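Local coordinates for site-specific recombinase, resolvase family protein (Streptococcus pneumoniae, PDB 3GUV), which probably cuts and rejoins DNA at specific sites as a recombinase of the resolvase family, using a serine-recombinase catalytic domain, at residues V13-I17 and D48-S52; E45-A49 and I60-M65; R89-D93 and V132-R137; V94-Q99 and M125-S130. The contacts are given in a common frame with arbitrary orientation. Residues are numbered along the deposited sequence.

Interaction 1 (V13-I17 and D48-S52); sequences VSTSI and DAGKS
Two irregular loops, each following a parallel strand, meet with Val13 CA 5.6 Å from Ala49 CA and Ser16 CA 4.3 Å from Gly50 CA. Two backbone hydrogen bonds fix this register: Val13 N to Asp48 O (3.2 Å, 153°) and Ile17 N to Gly50 O (2.9 Å, 170°). Val13 (chi1 m) sets CG1 3.6 Å from Ala49 O and CG2 3.7 Å from Gly50 CA. Gly50, with positive phi (79/41), suits this spot: an ideal CB would lie 2.5 Å from Val13 CG2 and 3.0 Å from Ile17 N. The 13-17 loop carries the Val-Ser-Thr sequence whose serine is the nucleophile in serine recombinases, so Ser14 probably plays this part here. The CA-to-CB bonds of Ser14 and Thr15 point away from 48-52, and both residues pack on Ile142 of the second subunit. Ser16 (chi1 p) occupies the N-cap of helix 17-20 but makes no side-chain capping bond. Ile17, in the extended tt rotamer, covers the turn, its CB 3.1 Å from Ala49 O and its CD1 4.2 Å from Ala49 CB and 3.4 Å from Lys51 CE. The Asp48 carboxylate (chi1 m) leads away from 13-17 to Tyr10 OH and the backbone nitrogens of Gln61 and Phe62.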
loop_
_atom_site.group_PDB
_atom_site.type_symbol
_atom_site.label_atom_id
_atom_site.label_comp_id
_atom_site.label_asym_id
_atom_site.label_seq_id
_atom_site.Cartn_x
_atom_site.Cartn_y
_atom_site.Cartn_z
ATOM N N VAL A 13 -9.789 14.722 10.150
ATOM C CA VAL A 13 -8.816 15.546 9.426
ATOM C C VAL A 13 -7.452 14.912 9.726
ATOM O O VAL A 13 -7.325 14.167 10.687
ATOM C CB VAL A 13 -8.794 17.000 9.906
ATOM C CG1 VAL A 13 -10.201 17.632 9.773
ATOM C CG2 VAL A 13 -8.322 17.078 11.351
ATOM N N SER A 14 -6.463 15.198 8.883
ATOM C CA SER A 14 -5.080 14.787 9.086
ATOM C C SER A 14 -4.346 15.753 9.979
ATOM O O SER A 14 -3.542 15.327 10.797
ATOM C CB SER A 14 -4.314 14.770 7.761
ATOM O OG SER A 14 -4.996 14.004 6.793
ATOM N N THR A 15 -4.563 17.050 9.758
ATOM C CA THR A 15 -3.854 18.103 10.519
ATOM C C THR A 15 -4.801 18.673 11.543
ATOM O O THR A 15 -4.991 18.034 12.559
ATOM C CB THR A 15 -3.243 19.254 9.635
ATOM O OG1 THR A 15 -4.246 19.826 8.787
ATOM C CG2 THR A 15 -2.116 18.730 8.810
ATOM N N SER A 16 -5.403 19.837 11.261
ATOM C CA SER A 16 -6.391 20.487 12.152
ATOM C C SER A 16 -7.678 20.920 11.430
ATOM O O SER A 16 -7.700 21.039 10.196
ATOM C CB SER A 16 -5.760 21.686 12.904
ATOM O OG SER A 16 -5.072 22.562 12.031
ATOM N N ILE A 17 -8.740 21.157 12.211
ATOM C CA ILE A 17 -10.036 21.659 11.705
ATOM C C ILE A 17 -9.957 23.045 11.039
ATOM O O ILE A 17 -10.711 23.336 10.084
ATOM C CB ILE A 17 -11.139 21.707 12.825
ATOM C CG1 ILE A 17 -12.545 21.779 12.188
ATOM C CG2 ILE A 17 -10.890 22.848 13.752
ATOM C CD1 ILE A 17 -13.744 21.386 13.122
ATOM N N ASP A 48 -12.852 12.379 14.377
ATOM C CA ASP A 48 -11.668 13.030 14.969
ATOM C C ASP A 48 -11.429 14.362 14.208
ATOM O O ASP A 48 -10.732 14.378 13.186
ATOM C CB ASP A 48 -10.473 12.101 14.827
ATOM C CG ASP A 48 -10.559 10.896 15.749
ATOM O OD1 ASP A 48 -10.635 11.136 16.970
ATOM O OD2 ASP A 48 -10.536 9.732 15.260
ATOM N N ALA A 49 -12.048 15.448 14.653
ATOM C CA ALA A 49 -12.237 16.626 13.766
ATOM C C ALA A 49 -11.117 17.641 13.855
ATOM O O ALA A 49 -11.095 18.604 13.080
ATOM C CB ALA A 49 -13.598 17.300 13.979
ATOM N N GLY A 50 -10.165 17.414 14.763
ATOM C CA GLY A 50 -8.958 18.226 14.820
ATOM C C GLY A 50 -9.290 19.521 15.501
ATOM O O GLY A 50 -8.811 20.576 15.074
ATOM N N LYS A 51 -10.101 19.424 16.570
ATOM C CA LYS A 51 -10.586 20.580 17.339
ATOM C C LYS A 51 -9.712 20.934 18.551
ATOM O O LYS A 51 -9.901 21.981 19.178
ATOM C CB LYS A 51 -12.014 20.331 17.812
ATOM C CG LYS A 51 -12.949 19.955 16.706
ATOM C CD LYS A 51 -14.403 20.273 17.041
ATOM C CE LYS A 51 -15.278 19.975 15.821
ATOM N NZ LYS A 51 -16.370 19.039 16.154
ATOM N N SER A 52 -8.778 20.041 18.893
ATOM C CA SER A 52 -7.762 20.329 19.922
ATOM C C SER A 52 -6.658 21.229 19.329
ATOM O O SER A 52 -6.585 21.433 18.108
ATOM C CB SER A 52 -7.172 19.025 20.507
ATOM O OG SER A 52 -6.016 18.573 19.810
#

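Interaction 2 (E45-A49 and I60-M65); sequences EYEDA and IQFNRM
One carboxylate at the end of a strand receives two successive amides from the first turn of a helix: Gln61 N donates to Asp48 OD1 (2.9 Å, 162°) and Phe62 N to Asp48 OD2 (3.1 Å, 142°). Asp48 chi1 is m, and OD2 also bonds Tyr10 OH. Strand 45-48 and helix 60-65 run nearly antiparallel, at 150° with axes 6.9 Å apart; Tyr46 CA and Gln61 CA are 5.8 Å apart. This is the strand-to-helix step of the beta-alpha-beta crossover from strand 41-48 to strand 78-81 in the resolvase fold. Tyr46 (chi1 m, chi2 -99°) lies along the helix. Met65 CB sits 3.7 Å from its ring centroid, 8° off the normal, a CH-pi contact, while SD is an oblique Met-aromatic neighbour at 4.6 Å from that centroid. Arg64 CG meets the ring edge, 3.7 Å from Tyr46 CE1, and Tyr46 OH bonds Asp68. Gln61 OE1 accepts from Arg64 NH1 (2.6 Å); a water accepts from Glu47 N (3.0 Å) and weakly donates to Gln61 OE1 (3.0 Å).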
loop_
_atom_site.group_PDB
_atom_site.type_symbol
_atom_site.label_atom_id
_atom_site.label_comp_id
_atom_site.label_asym_id
_atom_site.label_seq_id
_atom_site.Cartn_x
_atom_site.Cartn_y
_atom_site.Cartn_z
ATOM N N GLU A 45 -21.908 7.557 14.354
ATOM C CA GLU A 45 -21.041 8.448 13.617
ATOM C C GLU A 45 -19.941 8.862 14.560
ATOM O O GLU A 45 -20.234 9.284 15.689
ATOM C CB GLU A 45 -21.800 9.671 13.123
ATOM C CG GLU A 45 -22.985 9.309 12.204
ATOM C CD GLU A 45 -23.827 10.504 11.828
ATOM O OE1 GLU A 45 -23.279 11.432 11.193
ATOM O OE2 GLU A 45 -25.047 10.519 12.154
ATOM N N TYR A 46 -18.691 8.694 14.120
ATOM C CA TYR A 46 -17.511 9.000 14.912
ATOM C C TYR A 46 -16.575 9.936 14.105
ATOM O O TYR A 46 -16.437 9.796 12.905
ATOM C CB TYR A 46 -16.757 7.727 15.243
ATOM C CG TYR A 46 -17.512 6.690 16.050
ATOM C CD1 TYR A 46 -17.342 6.579 17.419
ATOM C CD2 TYR A 46 -18.351 5.785 15.417
ATOM C CE1 TYR A 46 -18.041 5.578 18.156
ATOM C CE2 TYR A 46 -19.053 4.826 16.115
ATOM C CZ TYR A 46 -18.884 4.710 17.481
ATOM O OH TYR A 46 -19.556 3.728 18.130
ATOM N N GLU A 47 -15.972 10.898 14.776
ATOM C CA GLU A 47 -15.238 11.975 14.107
ATOM C C GLU A 47 -14.062 12.446 14.945
ATOM O O GLU A 47 -14.248 12.841 16.081
ATOM C CB GLU A 47 -16.159 13.164 13.847
ATOM C CG GLU A 47 -15.548 14.202 12.936
ATOM C CD GLU A 47 -16.566 15.181 12.353
ATOM O OE1 GLU A 47 -16.877 16.172 13.054
ATOM O OE2 GLU A 47 -17.032 14.989 11.188
ATOM N N ASP A 48 -12.852 12.379 14.377
ATOM C CA ASP A 48 -11.668 13.030 14.969
ATOM C C ASP A 48 -11.429 14.362 14.208
ATOM O O ASP A 48 -10.732 14.378 13.186
ATOM C CB ASP A 48 -10.473 12.101 14.827
ATOM C CG ASP A 48 -10.559 10.896 15.749
ATOM O OD1 ASP A 48 -10.635 11.136 16.970
ATOM O OD2 ASP A 48 -10.536 9.732 15.260
ATOM N N ALA A 49 -12.048 15.448 14.653
ATOM C CA ALA A 49 -12.237 16.626 13.766
ATOM C C ALA A 49 -11.117 17.641 13.855
ATOM O O ALA A 49 -11.095 18.604 13.080
ATOM C CB ALA A 49 -13.598 17.300 13.979
ATOM N N ILE A 60 -8.733 9.377 18.959
ATOM C CA ILE A 60 -9.581 9.061 20.117
ATOM C C ILE A 60 -10.959 8.476 19.763
ATOM O O ILE A 60 -11.401 7.499 20.362
ATOM C CB ILE A 60 -9.831 10.311 20.995
ATOM C CG1 ILE A 60 -8.503 10.855 21.560
ATOM C CG2 ILE A 60 -10.772 9.974 22.114
ATOM C CD1 ILE A 60 -8.457 12.378 21.569
ATOM N N GLN A 61 -11.645 9.103 18.823
ATOM C CA GLN A 61 -12.985 8.633 18.456
ATOM C C GLN A 61 -12.834 7.373 17.625
ATOM O O GLN A 61 -13.665 6.486 17.683
ATOM C CB GLN A 61 -13.758 9.709 17.686
ATOM C CG GLN A 61 -14.033 10.963 18.504
ATOM C CD GLN A 61 -14.678 10.671 19.843
ATOM O OE1 GLN A 61 -15.635 9.879 19.944
ATOM N NE2 GLN A 61 -14.150 11.304 20.897
ATOM N N PHE A 62 -11.756 7.308 16.839
ATOM C CA PHE A 62 -11.458 6.084 16.129
ATOM C C PHE A 62 -11.269 4.929 17.117
ATOM O O PHE A 62 -11.758 3.822 16.889
ATOM C CB PHE A 62 -10.228 6.265 15.254
ATOM C CG PHE A 62 -9.752 5.012 14.657
ATOM C CD1 PHE A 62 -10.219 4.602 13.431
ATOM C CD2 PHE A 62 -8.859 4.201 15.353
ATOM C CE1 PHE A 62 -9.773 3.415 12.889
ATOM C CE2 PHE A 62 -8.407 3.005 14.812
ATOM C CZ PHE A 62 -8.857 2.617 13.580
ATOM N N ASN A 63 -10.588 5.195 18.227
ATOM C CA ASN A 63 -10.372 4.165 19.244
ATOM C C ASN A 63 -11.701 3.847 19.957
ATOM O O ASN A 63 -12.007 2.687 20.154
ATOM C CB ASN A 63 -9.280 4.560 20.243
ATOM C CG ASN A 63 -7.898 4.690 19.594
ATOM O OD1 ASN A 63 -7.574 4.006 18.622
ATOM N ND2 ASN A 63 -7.083 5.589 20.133
ATOM N N ARG A 64 -12.500 4.853 20.312
ATOM C CA ARG A 64 -13.839 4.560 20.823
ATOM C C ARG A 64 -14.611 3.656 19.837
ATOM O O ARG A 64 -15.234 2.690 20.267
ATOM C CB ARG A 64 -14.685 5.805 21.154
ATOM C CG ARG A 64 -16.194 5.350 21.387
ATOM C CD ARG A 64 -17.165 6.274 22.103
ATOM N NE ARG A 64 -17.101 7.660 21.637
ATOM C CZ ARG A 64 -18.133 8.498 21.597
ATOM N NH1 ARG A 64 -17.941 9.751 21.194
ATOM N NH2 ARG A 64 -19.352 8.109 21.970
ATOM N N MET A 65 -14.558 3.961 18.527
ATOM C CA MET A 65 -15.284 3.171 17.517
ATOM C C MET A 65 -14.852 1.700 17.559
ATOM O O MET A 65 -15.696 0.804 17.602
ATOM C CB MET A 65 -15.112 3.764 16.107
ATOM C CG MET A 65 -16.004 3.152 14.990
ATOM S SD MET A 65 -15.848 3.848 13.304
ATOM C CE MET A 65 -14.163 3.296 12.896
HETATM O O HOH W 1 -17.006 11.151 17.570
#

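Interaction 3 (R89-D93 and V132-R137); sequences RNAAD and VAEIER
Glu136, the residue with most surface covered here, reaches from helix 124-151 to the N-terminal end of helix 91-103. Its chi1 m, chi2 t rotamer extends the side chain so that the carboxylate meets two successive amides: Ala91 N donates to OE2 of Glu136 (2.8 Å, 161°) and Ala92 N to OE1 of Glu136 (3.0 Å, 143°). Being the first two residues of the helix, Ala91 and Ala92 have no preceding turn to accept from these NH groups. Asn90, at the N-cap with chi1 p, supplies the complementary bond: its OD1 accepts from Asp93 N at 2.8 Å and 167°. Ala91, second in covered area, points its CB toward the helix, 3.7 Å from Val132 CG1 and 3.2 Å from Glu136 OE2. Ala92 follows, its CB 3.9 Å from Ala133 CB; the alpha carbons of these two alanines are 4.7 Å apart, the nearest pair in the register, which two methyl side chains permit. Arg137 (chi1 m, chi2 t) adds a looser touch, NH1 lying 4.4 Å from Ala92 CB. The second subunit lies close by: Ala91 packs on its Val132, and Arg89 O accepts from its Asn139. The arrangement belongs to the serine-recombinase catalytic domain, in which a long C-terminal helix leaves the body of the fold and takes part in dimer contacts; here it contributes a carboxylate to the start of helix 91-103.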
loop_
_atom_site.group_PDB
_atom_site.type_symbol
_atom_site.label_atom_id
_atom_site.label_comp_id
_atom_site.label_asym_id
_atom_site.label_seq_id
_atom_site.Cartn_x
_atom_site.Cartn_y
_atom_site.Cartn_z
ATOM N N ARG A 89 -2.767 5.763 8.692
ATOM C CA ARG A 89 -1.585 6.607 8.607
ATOM C C ARG A 89 -0.478 6.015 7.666
ATOM O O ARG A 89 0.432 6.702 7.213
ATOM C CB ARG A 89 -1.070 6.813 10.038
ATOM N N ASN A 90 -0.596 4.728 7.382
ATOM C CA ASN A 90 0.317 4.014 6.513
ATOM C C ASN A 90 -0.336 2.665 6.197
ATOM O O ASN A 90 -1.448 2.389 6.686
ATOM C CB ASN A 90 1.692 3.854 7.174
ATOM C CG ASN A 90 1.618 3.273 8.600
ATOM O OD1 ASN A 90 1.203 2.142 8.800
ATOM N ND2 ASN A 90 2.072 4.047 9.579
ATOM N N ALA A 91 0.326 1.851 5.363
ATOM C CA ALA A 91 -0.221 0.574 4.922
ATOM C C ALA A 91 -0.308 -0.451 6.063
ATOM O O ALA A 91 -1.273 -1.253 6.115
ATOM C CB ALA A 91 0.625 0.010 3.738
ATOM N N ALA A 92 0.691 -0.448 6.960
ATOM C CA ALA A 92 0.707 -1.401 8.083
ATOM C C ALA A 92 -0.466 -1.137 9.030
ATOM O O ALA A 92 -1.082 -2.067 9.518
ATOM C CB ALA A 92 2.052 -1.395 8.824
ATOM N N ASP A 93 -0.766 0.140 9.246
ATOM C CA ASP A 93 -1.994 0.605 9.888
ATOM C C ASP A 93 -3.319 0.185 9.247
ATOM O O ASP A 93 -4.282 -0.198 9.925
ATOM C CB ASP A 93 -2.001 2.118 9.837
ATOM C CG ASP A 93 -1.890 2.729 11.170
ATOM O OD1 ASP A 93 -2.978 3.116 11.680
ATOM O OD2 ASP A 93 -0.741 2.815 11.686
ATOM N N VAL A 132 2.693 -4.276 0.812
ATOM C CA VAL A 132 3.145 -2.888 0.852
ATOM C C VAL A 132 3.621 -2.563 2.241
ATOM O O VAL A 132 4.528 -1.740 2.397
ATOM C CB VAL A 132 2.058 -1.855 0.404
ATOM C CG1 VAL A 132 2.537 -0.401 0.651
ATOM C CG2 VAL A 132 1.665 -2.069 -1.060
ATOM N N ALA A 133 3.007 -3.176 3.252
ATOM C CA ALA A 133 3.480 -3.031 4.648
ATOM C C ALA A 133 4.905 -3.580 4.781
ATOM O O ALA A 133 5.734 -2.991 5.489
ATOM C CB ALA A 133 2.506 -3.731 5.673
ATOM N N GLU A 134 5.186 -4.696 4.097
ATOM C CA GLU A 134 6.588 -5.254 4.008
ATOM C C GLU A 134 7.598 -4.246 3.365
ATOM O O GLU A 134 8.742 -4.080 3.855
ATOM C CB GLU A 134 6.571 -6.595 3.281
ATOM N N ILE A 135 7.159 -3.520 2.327
ATOM C CA ILE A 135 7.963 -2.443 1.792
ATOM C C ILE A 135 8.304 -1.444 2.892
ATOM O O ILE A 135 9.471 -1.129 3.067
ATOM C CB ILE A 135 7.330 -1.714 0.595
ATOM C CG1 ILE A 135 7.120 -2.677 -0.581
ATOM C CG2 ILE A 135 8.240 -0.534 0.174
ATOM C CD1 ILE A 135 6.221 -2.150 -1.723
ATOM N N GLU A 136 7.318 -0.997 3.664
ATOM C CA GLU A 136 7.517 0.049 4.687
ATOM C C GLU A 136 8.440 -0.424 5.805
ATOM O O GLU A 136 9.277 0.348 6.282
ATOM C CB GLU A 136 6.192 0.456 5.352
ATOM C CG GLU A 136 5.059 0.893 4.394
ATOM C CD GLU A 136 3.712 1.154 5.106
ATOM O OE1 GLU A 136 3.384 0.449 6.127
ATOM O OE2 GLU A 136 2.973 2.065 4.611
ATOM N N ARG A 137 8.231 -1.664 6.265
ATOM C CA ARG A 137 9.063 -2.247 7.329
ATOM C C ARG A 137 10.526 -2.287 6.899
ATOM O O ARG A 137 11.386 -1.889 7.648
ATOM C CB ARG A 137 8.623 -3.666 7.702
ATOM C CG ARG A 137 7.337 -3.738 8.540
ATOM C CD ARG A 137 7.155 -5.139 9.181
ATOM N NE ARG A 137 6.448 -6.047 8.287
ATOM C CZ ARG A 137 5.128 -6.039 8.102
ATOM N NH1 ARG A 137 4.348 -5.169 8.758
ATOM N NH2 ARG A 137 4.578 -6.905 7.255
#

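Interaction 4 (V94-Q99 and M125-S130); sequences VLSTLQ and MISVLS
An antiparallel helix pair of the serine-recombinase domain joins helix 91-103 to the start of the long C-terminal helix 124-151. The local axes approach to 9.8 Å and cross at -147°, and the nearest alpha carbons are Leu95 and Leu129, 6.0 Å apart. No hydrogen bond crosses; the 360 Å² of buried surface comes mostly from aliphatic side chains. Val94 (chi1 t) opens the interface with CG1 3.6 Å from Leu129 CD1; its other neighbours include Ile135 of the second subunit. Leu95, in the tp rotamer, has the largest covered area: its CD1 meets Ile126 CD1 at 3.6 Å, its CB lies 4.3 Å from Leu129 CB, and its CD2 lies 3.7 Å from Ser130 CA. Ser96 and Thr97 fall on other faces of the helix, Thr97 packing on Phe62 and Met66 of helix 60-70. One turn beyond Val94, Leu98 repeats the tp rotamer and places CD2 among three partners: Met125 CE at 4.1 Å, and CD1 of both Ile126 and Leu129 at 4.2 Å. Met125 reaches it through an extended ttt side chain. Last comes Gln99 (chi1 m, chi2 t), whose CG touches CD1 of Ile126, a residue held in the mm rotamer, at 3.7 Å.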
loop_
_atom_site.group_PDB
_atom_site.type_symbol
_atom_site.label_atom_id
_atom_site.label_comp_id
_atom_site.label_asym_id
_atom_site.label_seq_id
_atom_site.Cartn_x
_atom_site.Cartn_y
_atom_site.Cartn_z
ATOM N N VAL A 94 -3.401 0.333 7.936
ATOM C CA VAL A 94 -4.625 -0.015 7.257
ATOM C C VAL A 94 -4.821 -1.499 7.462
ATOM O O VAL A 94 -5.932 -1.951 7.714
ATOM C CB VAL A 94 -4.562 0.223 5.750
ATOM C CG1 VAL A 94 -5.887 -0.211 5.144
ATOM C CG2 VAL A 94 -4.227 1.692 5.408
ATOM N N LEU A 95 -3.731 -2.258 7.370
ATOM C CA LEU A 95 -3.809 -3.709 7.406
ATOM C C LEU A 95 -4.227 -4.213 8.779
ATOM O O LEU A 95 -5.120 -5.025 8.859
ATOM C CB LEU A 95 -2.467 -4.354 7.002
ATOM C CG LEU A 95 -2.347 -5.846 7.286
ATOM C CD1 LEU A 95 -3.363 -6.612 6.471
ATOM C CD2 LEU A 95 -0.903 -6.353 7.007
ATOM N N SER A 96 -3.563 -3.764 9.841
ATOM C CA SER A 96 -3.860 -4.303 11.158
ATOM C C SER A 96 -5.279 -3.910 11.572
ATOM O O SER A 96 -6.025 -4.773 12.067
ATOM C CB SER A 96 -2.791 -3.932 12.225
ATOM O OG SER A 96 -2.508 -2.541 12.254
ATOM N N THR A 97 -5.671 -2.650 11.300
ATOM C CA THR A 97 -7.045 -2.173 11.584
ATOM C C THR A 97 -8.079 -3.000 10.839
ATOM O O THR A 97 -9.049 -3.448 11.416
ATOM C CB THR A 97 -7.273 -0.691 11.162
ATOM O OG1 THR A 97 -6.330 0.156 11.818
ATOM C CG2 THR A 97 -8.685 -0.266 11.526
ATOM N N LEU A 98 -7.872 -3.197 9.548
ATOM C CA LEU A 98 -8.778 -4.021 8.753
ATOM C C LEU A 98 -8.875 -5.456 9.268
ATOM O O LEU A 98 -9.912 -6.061 9.163
ATOM C CB LEU A 98 -8.358 -4.060 7.270
ATOM C CG LEU A 98 -9.334 -4.777 6.318
ATOM C CD1 LEU A 98 -10.815 -4.304 6.498
ATOM C CD2 LEU A 98 -8.903 -4.519 4.914
ATOM N N GLN A 99 -7.771 -6.008 9.768
ATOM C CA GLN A 99 -7.767 -7.404 10.240
ATOM C C GLN A 99 -8.557 -7.553 11.530
ATOM O O GLN A 99 -9.341 -8.495 11.650
ATOM C CB GLN A 99 -6.348 -7.930 10.420
ATOM C CG GLN A 99 -5.692 -8.299 9.081
ATOM C CD GLN A 99 -4.213 -8.617 9.189
ATOM O OE1 GLN A 99 -3.449 -7.954 9.908
ATOM N NE2 GLN A 99 -3.796 -9.623 8.449
ATOM N N MET A 125 -7.093 -7.759 -1.274
ATOM C CA MET A 125 -6.851 -6.514 -0.546
ATOM C C MET A 125 -5.846 -6.713 0.574
ATOM O O MET A 125 -4.921 -5.928 0.707
ATOM C CB MET A 125 -8.168 -5.959 0.031
ATOM C CG MET A 125 -8.042 -4.627 0.813
ATOM S SD MET A 125 -9.577 -3.645 0.878
ATOM C CE MET A 125 -8.949 -2.108 1.586
ATOM N N ILE A 126 -6.036 -7.763 1.372
ATOM C CA ILE A 126 -5.150 -8.084 2.499
ATOM C C ILE A 126 -3.720 -8.409 1.978
ATOM O O ILE A 126 -2.733 -7.943 2.559
ATOM C CB ILE A 126 -5.711 -9.264 3.402
ATOM C CG1 ILE A 126 -6.946 -8.804 4.225
ATOM C CG2 ILE A 126 -4.618 -9.834 4.364
ATOM C CD1 ILE A 126 -6.584 -8.012 5.544
ATOM N N SER A 127 -3.625 -9.144 0.861
ATOM C CA SER A 127 -2.312 -9.534 0.275
ATOM C C SER A 127 -1.489 -8.339 -0.202
ATOM O O SER A 127 -0.285 -8.284 0.030
ATOM C CB SER A 127 -2.504 -10.483 -0.909
ATOM O OG SER A 127 -3.098 -11.703 -0.498
ATOM N N VAL A 128 -2.151 -7.397 -0.887
ATOM C CA VAL A 128 -1.486 -6.218 -1.405
ATOM C C VAL A 128 -1.015 -5.392 -0.225
ATOM O O VAL A 128 0.151 -4.987 -0.150
ATOM C CB VAL A 128 -2.424 -5.404 -2.341
ATOM C CG1 VAL A 128 -1.774 -4.113 -2.764
ATOM C CG2 VAL A 128 -2.797 -6.243 -3.578
ATOM N N LEU A 129 -1.920 -5.163 0.715
ATOM C CA LEU A 129 -1.639 -4.303 1.873
ATOM C C LEU A 129 -0.460 -4.875 2.696
ATOM O O LEU A 129 0.474 -4.154 3.106
ATOM C CB LEU A 129 -2.900 -4.159 2.765
ATOM C CG LEU A 129 -3.977 -3.086 2.491
ATOM C CD1 LEU A 129 -5.162 -3.294 3.438
ATOM C CD2 LEU A 129 -3.447 -1.655 2.597
ATOM N N SER A 130 -0.535 -6.179 2.943
ATOM C CA SER A 130 0.531 -6.896 3.596
ATOM C C SER A 130 1.854 -6.724 2.823
ATOM O O SER A 130 2.880 -6.410 3.429
ATOM C CB SER A 130 0.169 -8.380 3.739
ATOM O OG SER A 130 1.245 -9.013 4.383
#

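From the N terminus, interaction 1 closes first, bringing the loops that follow strands 6-12 and 41-48 together after 30 intervening residues, mostly helix 24-37 and strand 41-48. Interaction 2 begins where interaction 1 ends, sharing Asp48 and Ala49, and closes a short, irregular loop of ten residues by laying helix 60-70 against strand 41-48. Interactions 3 and 4 follow in series; both pair helix 91-103 with helix 124-151, and interaction 4 nests inside the loop closed by interaction 3, their centres about 9 Å apart. Phe62 CZ to Thr97 CG2, at 3.5 Å, connects interaction 2 with this helix pair. Interactions 1, 3 and 4 also touch the second subunit.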